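Local coordinates for putative cytoplasmic protein (Salmonella enterica subsp. enterica serovar Typhimurium, PDB 4J32) that probably hydrolyses peptidoglycan as the type VI secretion amidase effector Tae4, a papain-like NlpC/P60 cysteine peptidase, and is bound here by its immunity protein Tai4, at residues 21-26 with 145-150; 56-61 with 91-96; 74-79 with 97-102; 105-110 with 169-174. One frame throughout, in Å; residues are numbered along the deposited sequence.

Contact 1: 21-26 with 145-150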
# COMPACT_ATOMS: atom_id res chain seq x y z
N GLU A 21 4.63 -42.55 11.99
CA GLU A 21 3.93 -42.21 10.74
C GLU A 21 3.67 -40.70 10.61
O GLU A 21 3.70 -40.15 9.51
CB GLU A 21 2.61 -42.97 10.60
CG GLU A 21 2.77 -44.45 10.40
CD GLU A 21 1.42 -45.13 10.36
OE1 GLU A 21 0.96 -45.52 11.44
OE2 GLU A 21 0.85 -45.24 9.24
N ALA A 22 3.39 -40.05 11.73
CA ALA A 22 3.14 -38.60 11.72
C ALA A 22 4.39 -37.83 11.33
O ALA A 22 4.33 -36.91 10.53
CB ALA A 22 2.63 -38.15 13.08
N TRP A 23 5.53 -38.25 11.88
CA TRP A 23 6.83 -37.60 11.65
C TRP A 23 7.26 -37.77 10.20
O TRP A 23 7.74 -36.80 9.56
CB TRP A 23 7.88 -38.18 12.60
CG TRP A 23 9.15 -37.34 12.74
CD1 TRP A 23 10.35 -37.54 12.12
CD2 TRP A 23 9.32 -36.17 13.56
NE1 TRP A 23 11.26 -36.59 12.51
CE2 TRP A 23 10.65 -35.73 13.40
CE3 TRP A 23 8.48 -35.46 14.45
CZ2 TRP A 23 11.17 -34.60 14.06
CZ3 TRP A 23 9.00 -34.33 15.12
CH2 TRP A 23 10.34 -33.92 14.92
N LEU A 24 7.10 -38.99 9.68
CA LEU A 24 7.37 -39.25 8.28
C LEU A 24 6.50 -38.37 7.37
O LEU A 24 6.97 -37.79 6.39
CB LEU A 24 7.10 -40.74 7.98
CG LEU A 24 7.25 -41.33 6.59
CD1 LEU A 24 7.32 -42.86 6.74
CD2 LEU A 24 6.13 -40.92 5.62
N ALA A 25 5.21 -38.32 7.65
CA ALA A 25 4.29 -37.57 6.78
C ALA A 25 4.63 -36.06 6.81
O ALA A 25 4.67 -35.39 5.78
CB ALA A 25 2.84 -37.79 7.22
N PHE A 26 4.92 -35.55 8.00
CA PHE A 26 5.28 -34.12 8.15
C PHE A 26 6.46 -33.74 7.24
O PHE A 26 6.43 -32.69 6.59
CB PHE A 26 5.59 -33.77 9.60
CG PHE A 26 5.65 -32.26 9.85
CD1 PHE A 26 4.55 -31.58 10.37
CD2 PHE A 26 6.80 -31.54 9.50
CE1 PHE A 26 4.60 -30.18 10.58
CE2 PHE A 26 6.86 -30.13 9.70
CZ PHE A 26 5.76 -29.47 10.23
N GLY A 145 10.59 -34.96 21.27
CA GLY A 145 11.28 -35.02 22.56
C GLY A 145 12.51 -34.12 22.66
O GLY A 145 13.01 -33.86 23.75
N SER A 146 12.98 -33.64 21.50
CA SER A 146 14.18 -32.83 21.40
C SER A 146 14.00 -31.58 20.53
O SER A 146 14.53 -30.52 20.84
CB SER A 146 15.32 -33.65 20.78
OG SER A 146 15.58 -34.80 21.55
N ILE A 147 13.28 -31.72 19.41
CA ILE A 147 13.18 -30.67 18.38
C ILE A 147 11.80 -30.72 17.74
O ILE A 147 11.13 -31.77 17.79
CB ILE A 147 14.26 -30.81 17.24
CG1 ILE A 147 14.08 -32.14 16.48
CG2 ILE A 147 15.68 -30.63 17.78
CD1 ILE A 147 14.79 -32.23 15.11
N CYS A 148 11.37 -29.62 17.12
CA CYS A 148 10.13 -29.61 16.34
C CYS A 148 10.42 -30.12 14.94
O CYS A 148 11.55 -30.03 14.48
CB CYS A 148 9.54 -28.20 16.22
SG CYS A 148 9.08 -27.48 17.82
N SER A 149 9.39 -30.60 14.28
CA SER A 149 9.51 -31.15 12.92
C SER A 149 9.79 -30.05 11.89
O SER A 149 10.32 -30.33 10.82
CB SER A 149 8.24 -31.91 12.55
OG SER A 149 7.08 -31.14 12.84
N ASP A 150 9.43 -28.80 12.21
CA ASP A 150 9.72 -27.68 11.31
C ASP A 150 10.79 -26.75 11.86
O ASP A 150 10.90 -25.59 11.43
CB ASP A 150 8.44 -26.90 10.95
CG ASP A 150 7.67 -26.40 12.17
OD1 ASP A 150 8.02 -26.75 13.31
OD2 ASP A 150 6.71 -25.64 11.96

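Contact 2: 56-61 with 91-96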
# COMPACT_ATOMS: atom_id res chain seq x y z
N ALA A 56 2.02 -22.14 6.06
CA ALA A 56 1.83 -23.59 5.80
C ALA A 56 1.56 -24.42 7.06
O ALA A 56 1.14 -25.58 6.95
CB ALA A 56 3.03 -24.15 5.02
N CYS A 57 1.76 -23.81 8.23
CA CYS A 57 1.60 -24.50 9.51
C CYS A 57 0.35 -25.42 9.58
O CYS A 57 0.49 -26.64 9.74
CB CYS A 57 1.68 -23.51 10.69
SG CYS A 57 1.02 -24.20 12.22
N PRO A 58 -0.88 -24.86 9.44
CA PRO A 58 -2.04 -25.74 9.58
C PRO A 58 -2.23 -26.72 8.43
O PRO A 58 -2.83 -27.79 8.61
CB PRO A 58 -3.23 -24.77 9.68
CG PRO A 58 -2.78 -23.54 8.96
CD PRO A 58 -1.29 -23.44 9.25
N ILE A 59 -1.70 -26.36 7.26
CA ILE A 59 -1.81 -27.23 6.09
C ILE A 59 -0.89 -28.44 6.30
O ILE A 59 -1.27 -29.57 5.96
CB ILE A 59 -1.47 -26.46 4.80
CG1 ILE A 59 -2.42 -25.25 4.64
CG2 ILE A 59 -1.56 -27.42 3.54
CD1 ILE A 59 -2.08 -24.25 3.50
N ARG A 60 0.30 -28.22 6.87
CA ARG A 60 1.17 -29.37 7.14
C ARG A 60 0.54 -30.32 8.17
O ARG A 60 0.59 -31.54 8.01
CB ARG A 60 2.56 -28.96 7.59
CG ARG A 60 3.36 -28.06 6.61
CD ARG A 60 4.77 -27.84 7.16
NE ARG A 60 5.55 -26.95 6.30
CZ ARG A 60 5.87 -25.70 6.62
NH1 ARG A 60 5.51 -25.16 7.80
NH2 ARG A 60 6.56 -24.97 5.75
N MET A 61 -0.03 -29.76 9.23
CA MET A 61 -0.71 -30.57 10.25
C MET A 61 -1.90 -31.33 9.66
O MET A 61 -2.15 -32.50 9.98
CB MET A 61 -1.11 -29.70 11.44
CG MET A 61 0.07 -29.35 12.37
SD MET A 61 0.96 -30.80 12.98
CE MET A 61 -0.35 -31.67 13.86
N TYR A 91 -6.75 -24.32 7.03
CA TYR A 91 -5.76 -23.32 6.62
C TYR A 91 -5.53 -22.19 7.63
O TYR A 91 -4.70 -21.30 7.40
CB TYR A 91 -6.05 -22.79 5.21
CG TYR A 91 -7.43 -22.17 5.01
CD1 TYR A 91 -7.67 -20.84 5.33
CD2 TYR A 91 -8.49 -22.92 4.48
CE1 TYR A 91 -8.92 -20.24 5.13
CE2 TYR A 91 -9.75 -22.33 4.27
CZ TYR A 91 -9.95 -20.99 4.57
OH TYR A 91 -11.17 -20.39 4.40
N ARG A 92 -6.27 -22.22 8.73
CA ARG A 92 -6.07 -21.28 9.85
C ARG A 92 -5.47 -21.99 11.06
O ARG A 92 -5.93 -23.06 11.47
CB ARG A 92 -7.39 -20.60 10.24
CG ARG A 92 -7.94 -19.70 9.14
CD ARG A 92 -9.27 -19.02 9.56
NE ARG A 92 -9.56 -17.93 8.63
CZ ARG A 92 -10.63 -17.83 7.84
NH1 ARG A 92 -11.60 -18.75 7.90
NH2 ARG A 92 -10.76 -16.79 7.02
N VAL A 93 -4.46 -21.35 11.64
CA VAL A 93 -3.82 -21.84 12.86
C VAL A 93 -4.83 -22.00 13.99
O VAL A 93 -4.88 -23.06 14.62
CB VAL A 93 -2.66 -20.91 13.30
CG1 VAL A 93 -2.09 -21.40 14.67
CG2 VAL A 93 -1.56 -20.94 12.21
N ASN A 94 -5.66 -20.98 14.21
CA ASN A 94 -6.62 -21.02 15.30
C ASN A 94 -7.58 -22.21 15.13
O ASN A 94 -7.99 -22.85 16.11
CB ASN A 94 -7.39 -19.69 15.39
CG ASN A 94 -6.66 -18.63 16.24
OD1 ASN A 94 -5.72 -18.95 16.99
ND2 ASN A 94 -7.12 -17.36 16.16
N ASP A 95 -7.95 -22.48 13.87
CA ASP A 95 -8.86 -23.58 13.56
C ASP A 95 -8.20 -24.93 13.80
O ASP A 95 -8.82 -25.83 14.36
CB ASP A 95 -9.37 -23.52 12.10
CG ASP A 95 -10.51 -22.53 11.92
OD1 ASP A 95 -11.03 -21.98 12.94
OD2 ASP A 95 -10.90 -22.30 10.76
N MET A 96 -6.93 -25.05 13.43
CA MET A 96 -6.22 -26.31 13.63
C MET A 96 -6.09 -26.59 15.12
O MET A 96 -6.30 -27.74 15.56
CB MET A 96 -4.83 -26.29 12.98
CG MET A 96 -3.99 -27.56 13.30
SD MET A 96 -4.79 -29.15 12.93
CE MET A 96 -5.03 -29.10 11.16

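Contact 3: 74-79 with 97-102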
# COMPACT_ATOMS: atom_id res chain seq x y z
N ARG A 74 -15.11 -33.91 6.27
CA ARG A 74 -15.66 -32.86 5.41
C ARG A 74 -16.49 -31.85 6.22
O ARG A 74 -16.38 -30.63 6.02
CB ARG A 74 -16.53 -33.48 4.31
CG ARG A 74 -17.04 -32.46 3.31
CD ARG A 74 -18.28 -32.94 2.58
NE ARG A 74 -19.46 -33.04 3.44
CZ ARG A 74 -20.24 -32.02 3.79
NH1 ARG A 74 -19.97 -30.79 3.37
NH2 ARG A 74 -21.28 -32.23 4.57
N ASN A 75 -17.31 -32.36 7.13
CA ASN A 75 -18.21 -31.48 7.86
C ASN A 75 -17.71 -30.96 9.21
O ASN A 75 -18.49 -30.44 10.00
CB ASN A 75 -19.58 -32.14 8.00
CG ASN A 75 -19.57 -33.29 8.97
OD1 ASN A 75 -18.51 -33.73 9.42
ND2 ASN A 75 -20.76 -33.78 9.31
N SER A 76 -16.42 -31.12 9.48
CA SER A 76 -15.77 -30.48 10.63
C SER A 76 -16.03 -28.97 10.56
O SER A 76 -15.92 -28.37 9.49
CB SER A 76 -14.25 -30.72 10.55
OG SER A 76 -13.68 -30.55 11.83
N PRO A 77 -16.40 -28.34 11.70
CA PRO A 77 -16.80 -26.93 11.70
C PRO A 77 -15.61 -25.95 11.63
O PRO A 77 -15.51 -25.05 12.46
CB PRO A 77 -17.54 -26.78 13.04
CG PRO A 77 -16.86 -27.78 13.94
CD PRO A 77 -16.52 -28.95 13.04
N TYR A 78 -14.74 -26.14 10.63
CA TYR A 78 -13.54 -25.32 10.42
C TYR A 78 -13.35 -25.09 8.93
O TYR A 78 -13.62 -25.97 8.11
CB TYR A 78 -12.29 -26.04 10.97
CG TYR A 78 -12.48 -26.41 12.43
CD1 TYR A 78 -12.43 -25.43 13.43
CD2 TYR A 78 -12.77 -27.72 12.80
CE1 TYR A 78 -12.65 -25.76 14.77
CE2 TYR A 78 -12.98 -28.07 14.13
CZ TYR A 78 -12.91 -27.08 15.11
OH TYR A 78 -13.14 -27.40 16.42
N ALA A 79 -12.88 -23.89 8.57
CA ALA A 79 -12.62 -23.58 7.17
C ALA A 79 -11.55 -24.53 6.61
O ALA A 79 -10.51 -24.75 7.24
CB ALA A 79 -12.21 -22.10 7.02
N ILE A 97 -5.77 -25.56 15.89
CA ILE A 97 -5.69 -25.69 17.35
C ILE A 97 -7.03 -26.19 17.92
O ILE A 97 -7.06 -27.16 18.71
CB ILE A 97 -5.24 -24.37 18.02
CG1 ILE A 97 -3.78 -24.09 17.62
CG2 ILE A 97 -5.33 -24.50 19.56
CD1 ILE A 97 -3.25 -22.71 18.06
N ASP A 98 -8.12 -25.55 17.51
CA ASP A 98 -9.44 -25.91 18.03
C ASP A 98 -9.84 -27.31 17.59
O ASP A 98 -10.44 -28.07 18.36
CB ASP A 98 -10.49 -24.90 17.59
CG ASP A 98 -10.40 -23.59 18.35
OD1 ASP A 98 -9.97 -23.58 19.53
OD2 ASP A 98 -10.78 -22.56 17.76
N TYR A 99 -9.49 -27.66 16.34
CA TYR A 99 -9.76 -29.00 15.80
C TYR A 99 -9.12 -30.08 16.67
O TYR A 99 -9.78 -31.07 17.06
CB TYR A 99 -9.25 -29.13 14.34
CG TYR A 99 -9.47 -30.52 13.76
CD1 TYR A 99 -10.67 -30.84 13.09
CD2 TYR A 99 -8.50 -31.53 13.91
CE1 TYR A 99 -10.87 -32.15 12.56
CE2 TYR A 99 -8.71 -32.83 13.39
CZ TYR A 99 -9.88 -33.12 12.71
OH TYR A 99 -10.06 -34.39 12.23
N LEU A 100 -7.84 -29.89 16.99
CA LEU A 100 -7.13 -30.86 17.83
C LEU A 100 -7.73 -30.96 19.25
O LEU A 100 -7.89 -32.05 19.77
CB LEU A 100 -5.63 -30.55 17.87
CG LEU A 100 -4.94 -30.66 16.50
CD1 LEU A 100 -3.66 -29.87 16.52
CD2 LEU A 100 -4.70 -32.10 16.09
N THR A 101 -8.11 -29.82 19.82
CA THR A 101 -8.74 -29.77 21.15
C THR A 101 -9.99 -30.64 21.16
O THR A 101 -10.27 -31.32 22.15
CB THR A 101 -9.09 -28.31 21.55
OG1 THR A 101 -7.88 -27.52 21.55
CG2 THR A 101 -9.73 -28.26 22.92
N HIS A 102 -10.71 -30.66 20.04
CA HIS A 102 -11.99 -31.36 19.99
C HIS A 102 -11.93 -32.79 19.48
O HIS A 102 -12.91 -33.52 19.58
CB HIS A 102 -13.03 -30.54 19.22
CG HIS A 102 -13.52 -29.35 19.99
ND1 HIS A 102 -12.92 -28.11 19.90
CD2 HIS A 102 -14.51 -29.23 20.89
CE1 HIS A 102 -13.54 -27.27 20.70
NE2 HIS A 102 -14.51 -27.92 21.32

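Contact 4: 105-110 with 169-174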
# COMPACT_ATOMS: atom_id res chain seq x y z
N GLY A 105 -8.64 -35.73 22.41
CA GLY A 105 -8.83 -36.19 23.77
C GLY A 105 -8.07 -35.28 24.72
O GLY A 105 -7.66 -34.16 24.34
N LYS A 106 -7.88 -35.76 25.94
CA LYS A 106 -7.22 -34.96 26.98
C LYS A 106 -5.76 -34.77 26.61
O LYS A 106 -5.08 -35.75 26.27
CB LYS A 106 -7.30 -35.66 28.34
CG LYS A 106 -8.71 -36.04 28.78
CD LYS A 106 -9.51 -34.82 29.25
CE LYS A 106 -11.02 -35.03 29.02
NZ LYS A 106 -11.33 -35.09 27.54
N PRO A 107 -5.26 -33.52 26.70
CA PRO A 107 -3.82 -33.32 26.50
C PRO A 107 -3.03 -34.03 27.58
O PRO A 107 -3.53 -34.26 28.70
CB PRO A 107 -3.64 -31.80 26.68
CG PRO A 107 -5.00 -31.20 26.58
CD PRO A 107 -5.96 -32.26 27.01
N ASP A 108 -1.81 -34.40 27.25
CA ASP A 108 -0.97 -35.11 28.20
C ASP A 108 -0.11 -34.21 29.06
O ASP A 108 0.26 -34.58 30.16
CB ASP A 108 -0.12 -36.12 27.44
CG ASP A 108 -0.98 -37.18 26.80
OD1 ASP A 108 -1.10 -37.17 25.56
OD2 ASP A 108 -1.61 -37.96 27.55
N LEU A 109 0.23 -33.04 28.52
CA LEU A 109 0.99 -32.00 29.24
C LEU A 109 0.42 -30.65 28.85
O LEU A 109 0.19 -30.37 27.66
CB LEU A 109 2.46 -31.99 28.79
CG LEU A 109 3.67 -32.43 29.59
CD1 LEU A 109 4.94 -32.12 28.80
CD2 LEU A 109 3.69 -31.76 30.99
N ILE A 110 0.17 -29.82 29.86
CA ILE A 110 -0.15 -28.40 29.67
C ILE A 110 0.82 -27.61 30.54
O ILE A 110 0.90 -27.85 31.75
CB ILE A 110 -1.61 -28.05 30.05
CG1 ILE A 110 -2.61 -28.95 29.29
CG2 ILE A 110 -1.89 -26.55 29.78
CD1 ILE A 110 -4.08 -28.79 29.79
N THR A 169 1.02 -27.05 24.98
CA THR A 169 0.17 -28.22 25.17
C THR A 169 0.71 -29.34 24.29
O THR A 169 0.97 -29.13 23.10
CB THR A 169 -1.29 -27.89 24.76
OG1 THR A 169 -1.76 -26.80 25.54
CG2 THR A 169 -2.24 -29.10 24.94
N LEU A 170 0.87 -30.53 24.87
CA LEU A 170 1.32 -31.69 24.12
C LEU A 170 0.29 -32.83 24.18
O LEU A 170 -0.21 -33.18 25.26
CB LEU A 170 2.69 -32.16 24.65
CG LEU A 170 3.35 -33.34 23.90
CD1 LEU A 170 3.98 -32.92 22.58
CD2 LEU A 170 4.39 -34.03 24.80
N TRP A 171 -0.05 -33.37 23.00
CA TRP A 171 -0.76 -34.65 22.92
C TRP A 171 0.26 -35.69 22.49
O TRP A 171 0.81 -35.60 21.40
CB TRP A 171 -1.87 -34.60 21.86
CG TRP A 171 -3.10 -33.84 22.29
CD1 TRP A 171 -4.13 -34.32 23.04
CD2 TRP A 171 -3.42 -32.48 21.99
NE1 TRP A 171 -5.08 -33.33 23.24
CE2 TRP A 171 -4.67 -32.20 22.58
CE3 TRP A 171 -2.78 -31.48 21.28
CZ2 TRP A 171 -5.29 -30.94 22.49
CZ3 TRP A 171 -3.39 -30.22 21.18
CH2 TRP A 171 -4.64 -29.97 21.78
N ILE A 172 0.52 -36.67 23.36
CA ILE A 172 1.51 -37.71 23.04
C ILE A 172 1.02 -38.58 21.89
O ILE A 172 -0.16 -39.01 21.86
CB ILE A 172 1.82 -38.57 24.31
CG1 ILE A 172 2.58 -37.71 25.34
CG2 ILE A 172 2.58 -39.84 23.95
CD1 ILE A 172 2.82 -38.42 26.68
N LEU A 173 1.92 -38.85 20.94
CA LEU A 173 1.65 -39.83 19.89
C LEU A 173 2.43 -41.11 20.16
O LEU A 173 3.61 -41.05 20.50
CB LEU A 173 1.99 -39.25 18.49
CG LEU A 173 1.20 -38.02 18.00
CD1 LEU A 173 1.65 -37.66 16.56
CD2 LEU A 173 -0.31 -38.26 18.02
N PRO A 174 1.76 -42.28 20.05
CA PRO A 174 2.33 -43.54 20.52
C PRO A 174 3.42 -44.12 19.62
O PRO A 174 3.50 -43.82 18.42
CB PRO A 174 1.11 -44.48 20.54
CG PRO A 174 0.27 -43.98 19.42
CD PRO A 174 0.40 -42.47 19.50
OXT PRO A 174 4.21 -44.95 20.10

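Contact 1: 21-26 with 145-150
Two aromatic rings from successive turns of helix 19-28, Trp23 and Phe26, close on the side chain of Ser149 in the loop after strand 138-143. CH-pi contacts carry the centre: Ser149 CB lies 3.9 Å from the centroid of the Trp23 six-membered ring and 3.7 Å from that of the Phe26 ring, over a face of each. Both rings are brought round by a CG anti to the backbone N (chi1 -164° in Trp23, -167° in Phe26). The serine hydroxyl sits between its own backbone N and carbonyl carbon, which puts OG 3.1 Å above the middle of the Phe26 ring; it is hydrogen-bonded to Leu142 N. Van der Waals contacts surround the serine. Trp23 CH2 rests 3.5 Å from Ser149 N, with Ile147 O near the ring plane at the edge, and Asp150 CB meets the Phe26 edge at CZ, 3.8 Å away. The Asp150 carboxylate points to other partners, OD2 being hydrogen-bonded to His139 NE2 on strand 138-143. The helix thus packs on the loop carrying an aspartate that holds a histidine, an arrangement consistent with the Cys-His-Asp active site of papain-like peptidases.

Contact 2: 56-61 with 91-96
Apolar packing makes up this buried contact, centred on the ring of Pro58 near the start of helix 57-67. Pro58 CG presses against the backbone of Tyr91, 3.3 Å from Tyr91 O, while Pro58 CB faces Arg92 O. On the other segment Val93 crosses the proline at about a right angle, its CG2 3.9 Å from Pro58 CD and 4.2 Å from Cys57 SG. Met96 leaves its helix with CG anti to the backbone N (chi1 174°), then bends at chi2 and chi3, so that its CE reaches Met61 CB at 4.0 Å and lies 3.6 Å from Pro58 O, a carbonyl already hydrogen-bonded to Ser62 OG.

The 91-96 segment also carries polar contacts to the Tai4 chain. Arg92, the N-cap residue of helix 93-103, gives NE to Leu44 O and NH1 to Gln49 O of that chain, and Glu45 of the same chain accepts from Val93 N and Asn94 N in the first turn.

Around the interface, Met61 and Met96 both meet Val140 of strand 138-143, where Cys57 touches His139, an arrangement reminiscent of the papain-like Cys-His pair; Ile59 reaches helix 33-40, and Met96 also packs on Ile90 of strand 88-90.

Contact 3: 74-79 with 97-102
Tyr78 lays its ring over the first atoms of Tyr99, with Tyr99 CB over one face, toward its rim, in a CH-pi contact, 4.2 Å from the ring centroid. The two side chains cross at about a right angle. Their ring planes stand 75° apart, an oblique pairing in which Tyr78 CE2 comes 3.8 Å from Tyr99 CD1, at the edge of the Tyr99 ring. With its CG beside the backbone N (chi1 -55°), Tyr78 reaches across the helix surface, so that CE1 touches Asp98 CB at 3.7 Å and the hydroxyl ends above the backbone joining Asp98 to Tyr99, with His102 ND1 3.6 Å from Tyr78 OH.

Ser76, just before Pro77 at the centre of an inverse gamma turn, meets the same tyrosine from another direction: its OG, anti to the backbone N, lies in the plane of the Tyr99 ring, 3.3 Å from CD1 and equally close to CE1. Tyr99 is therefore met at CB by a ring face and at its rim by a hydroxyl.

The imidazole of His102 is held by its own helix. ND1 donates to Asp98 O at 2.9 Å in a fairly straight bond (161°), with the acceptor near the ring plane, so this carbonyl takes both His102 N and ND1.

The turn lies on the outward side of helix 93-103. Tyr78 and Tyr99 also meet Ile90 of strand 88-90, while Ile97 and Leu100 face away from the turn and pack on strands 124-131 and 138-143.

Contact 4: 105-110 with 169-174
A classic beta bulge opens the pairing of edge strand 109-112 with strand 164-172 in the antiparallel sheet: Asp108 and Leu109 both face Leu170. Leu170 O is gripped by two N-H groups, from Asp108 N at 2.8 Å, nearly along the C=O axis, and from Leu109 N at 3.3 Å, on a lone pair. The return bond, Leu170 N to Leu109 O at 2.9 Å, is nearly straight (166°) and completes a hydrogen-bonded pair, followed by Ile110 opposite Thr169 as a non-hydrogen-bonded one. The Asp108 side chain points toward the partner strand and crosses Ile172 at about a right angle, where OD1 takes Ile172 N at 2.8 Å on its anti lone pair; the same oxygen forms a salt bridge with Arg16, whose charge would favour the ionised carboxylate. On the sheet surface, Pro107 CB and Thr169 CG2, 3.5 Å apart, cover one face of the Trp171 indole, whose side chain also packs on Leu100 and Thr101 of helix 93-103. Gly105, leaving that helix with positive phi, supplies the last acceptor: Trp171 NE1 donates to Gly105 O at 2.9 Å, the oxygen near the indole plane but the nitrogen 49° out of the carbonyl plane.

How the contacts relate
From the N terminus, helix 19-28 opens the longest loop, which contact 1 closes at residues 145-150. Contacts 2 and 3 are nested inside it and cross each other, since 74-79 falls between 56-61 and 91-96 while its partner 97-102 lies beyond them; both use helix 93-103, tying it to helix 57-67 on one side and to the 74-79 turn on another, and they touch through Ala79. Contact 4 follows them in series as the chain passes from that helix into strand 109-112, and crosses contact 1 by bringing in the C terminus. Phe26 on Arg60 joins contacts 1 and 2, Ala22 on Leu173 joins 1 and 4, and Trp171 against Thr101 joins 3 and 4.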